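Pseudoazurin (Blue copper protein) (PDB 3TU6) binds one copper ion in a cupredoxin fold and probably shuttles electrons in the periplasm as a small blue copper protein. Local coordinates at the copper (II) ion site. Coordinates in Å, arbitrary orientation; residue numbers count along the deposited sequence, not the author numbering.

The copper (II) ion site. Residues 10, 18, 41-43, 80, 82-83, 88. With CU (copper (II) ion), chain B.
This is the type 1 (blue) copper site of a cupredoxin, a beta barrel. One ligand, His42, comes from an earlier loop; Cys80, His83 and Met88 follow strand 74-79 closely in sequence. Both histidines bind the copper through ND1, the ring nitrogen next to CG. The bond from His42 ND1 to CU is 2.0 Å and that from His83 ND1 is 2.1 Å. The thiolate sulfur SG of Cys80, anti to the backbone N (chi1 173°) and so turned toward the metal, lies 2.2 Å from CU. Met88 SD, the thioether sulfur next to the terminal methyl CE of an extended side chain, lies 2.5 Å from CU. The shell is irregular: the His42 ND1–CU–Cys80 SG angle opens to 133°, while His42 ND1–CU–Met88 SD closes to 90°.

Second-shell groups appear to help position the ligands. On the far side of the His42 ring, NE2 donates a hydrogen bond to the side-chain carbonyl OD1 of Asn10 at 2.6 Å. The donor lies nearly along the C=O axis, and OD1 sits close to the ring plane, so this bond, together with the copper bond at ND1, should help hold the ring's rotation. The His83 ring is packed on both faces. Met18 SD lies over the centre of one face, 3.6 Å above its plane, and Pro82 CB covers the centre of the other. The backbone N of Asn43 points at Cys80 SG in a weak hydrogen bond of 3.7 Å, which may temper the charge on the thiolate. A distorted shell of this kind is thought to suit both Cu(I) and Cu(II). It gives the protein its redox centre, with little rearrangement expected as an electron is taken up or passed on.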
ATOM      1  N   ASN A  10       5.055 -13.985   0.116  1.00 23.00           N
ATOM      2  CA  ASN A  10       6.495 -14.156  -0.059  1.00 24.30           C
ATOM      3  C   ASN A  10       6.880 -14.079  -1.532  1.00 24.67           C
ATOM      4  O   ASN A  10       7.897 -13.481  -1.880  1.00 23.86           O
ATOM      5  CB  ASN A  10       6.962 -15.496   0.524  1.00 25.34           C
ATOM      6  CG  ASN A  10       6.893 -15.536   2.039  1.00 23.04           C
ATOM      7  OD1 ASN A  10       6.473 -14.575   2.685  1.00 22.51           O
ATOM      8  ND2 ASN A  10       7.311 -16.655   2.616  1.00 18.47           N
ATOM      9  N   MET A  18       8.700 -10.862  -1.541  1.00 26.23           N
ATOM     10  CA  MET A  18       8.118 -10.011  -0.495  1.00 23.77           C
ATOM     11  C   MET A  18       7.255  -8.928  -1.146  1.00 23.68           C
ATOM     12  O   MET A  18       7.736  -7.829  -1.452  1.00 22.64           O
ATOM     13  CB  MET A  18       9.198  -9.385   0.404  1.00 25.99           C
ATOM     14  CG  MET A  18      10.262 -10.349   0.927  1.00 23.30           C
ATOM     15  SD  MET A  18       9.607 -11.700   1.926  1.00 27.10           S
ATOM     16  CE  MET A  18       9.668 -13.049   0.753  1.00 23.25           C
ATOM     17  N   GLY A  41       4.603 -13.780   8.461  1.00 24.49           N
ATOM     18  CA  GLY A  41       5.762 -12.917   8.681  1.00 24.38           C
ATOM     19  C   GLY A  41       5.628 -11.504   8.137  1.00 23.12           C
ATOM     20  O   GLY A  41       6.588 -10.735   8.184  1.00 23.11           O
ATOM     21  N   HIS A  42       4.447 -11.153   7.627  1.00 23.32           N
ATOM     22  CA  HIS A  42       4.207  -9.817   7.073  1.00 22.41           C
ATOM     23  C   HIS A  42       3.234  -9.013   7.926  1.00 21.77           C
ATOM     24  O   HIS A  42       2.470  -9.568   8.717  1.00 23.36           O
ATOM     25  CB  HIS A  42       3.649  -9.908   5.651  1.00 22.89           C
ATOM     26  CG  HIS A  42       4.456 -10.773   4.735  1.00 24.26           C
ATOM     27  ND1 HIS A  42       5.655 -10.367   4.190  1.00 19.16           N
ATOM     28  CD2 HIS A  42       4.230 -12.020   4.260  1.00 20.83           C
ATOM     29  CE1 HIS A  42       6.135 -11.330   3.425  1.00 20.35           C
ATOM     30  NE2 HIS A  42       5.289 -12.344   3.449  1.00 19.71           N
ATOM     31  N   ASN A  43       3.277  -7.697   7.750  1.00 20.75           N
ATOM     32  CA  ASN A  43       2.287  -6.797   8.324  1.00 19.72           C
ATOM     33  C   ASN A  43       1.950  -5.692   7.326  1.00 19.07           C
ATOM     34  O   ASN A  43       2.566  -5.603   6.264  1.00 19.49           O
ATOM     35  CB  ASN A  43       2.786  -6.200   9.647  1.00 19.47           C
ATOM     36  CG  ASN A  43       3.716  -5.009   9.454  1.00 21.05           C
ATOM     37  OD1 ASN A  43       4.689  -5.072   8.698  1.00 18.21           O
ATOM     38  ND2 ASN A  43       3.423  -3.918  10.150  1.00 26.99           N
ATOM     39  N   CYS A  80       5.380  -3.055   4.599  1.00 15.21           N
ATOM     40  CA  CYS A  80       5.635  -4.154   5.522  1.00 18.29           C
ATOM     41  C   CYS A  80       6.947  -3.848   6.234  1.00 18.49           C
ATOM     42  O   CYS A  80       7.992  -3.762   5.593  1.00 19.18           O
ATOM     43  CB  CYS A  80       5.748  -5.480   4.770  1.00 16.90           C
ATOM     44  SG  CYS A  80       6.262  -6.871   5.801  1.00 20.67           S
ATOM     45  N   PRO A  82       9.021  -5.547   8.338  1.00 20.13           N
ATOM     46  CA  PRO A  82      10.102  -6.514   8.126  1.00 20.84           C
ATOM     47  C   PRO A  82      10.772  -6.470   6.747  1.00 19.67           C
ATOM     48  O   PRO A  82      11.985  -6.661   6.655  1.00 20.31           O
ATOM     49  CB  PRO A  82       9.406  -7.862   8.331  1.00 23.11           C
ATOM     50  CG  PRO A  82       8.314  -7.571   9.282  1.00 19.93           C
ATOM     51  CD  PRO A  82       7.850  -6.175   8.980  1.00 19.87           C
ATOM     52  N   HIS A  83       9.997  -6.217   5.693  1.00 19.50           N
ATOM     53  CA  HIS A  83      10.496  -6.350   4.321  1.00 18.11           C
ATOM     54  C   HIS A  83      10.464  -5.059   3.494  1.00 17.92           C
ATOM     55  O   HIS A  83      10.644  -5.108   2.277  1.00 18.64           O
ATOM     56  CB  HIS A  83       9.718  -7.452   3.596  1.00 17.51           C
ATOM     57  CG  HIS A  83       9.669  -8.748   4.346  1.00 16.06           C
ATOM     58  ND1 HIS A  83       8.496  -9.274   4.846  1.00 21.29           N
ATOM     59  CD2 HIS A  83      10.648  -9.614   4.696  1.00 16.61           C
ATOM     60  CE1 HIS A  83       8.755 -10.414   5.461  1.00 17.47           C
ATOM     61  NE2 HIS A  83      10.053 -10.643   5.385  1.00 20.01           N
ATOM     62  N   MET A  88       8.959  -4.260  -0.145  1.00 17.37           N
ATOM     63  CA  MET A  88       7.573  -4.645   0.115  1.00 16.58           C
ATOM     64  C   MET A  88       6.728  -3.446   0.551  1.00 19.26           C
ATOM     65  O   MET A  88       6.468  -3.244   1.742  1.00 16.07           O
ATOM     66  CB  MET A  88       7.498  -5.770   1.154  1.00 16.55           C
ATOM     67  CG  MET A  88       6.099  -6.352   1.310  1.00 14.25           C
ATOM     68  SD  MET A  88       6.051  -7.992   2.056  1.00 18.17           S
ATOM     69  CE  MET A  88       4.290  -8.311   2.001  1.00 19.63           C
TER
HETATM   70 CU    CU B 201       6.581  -8.604   4.421  1.00 19.69          CU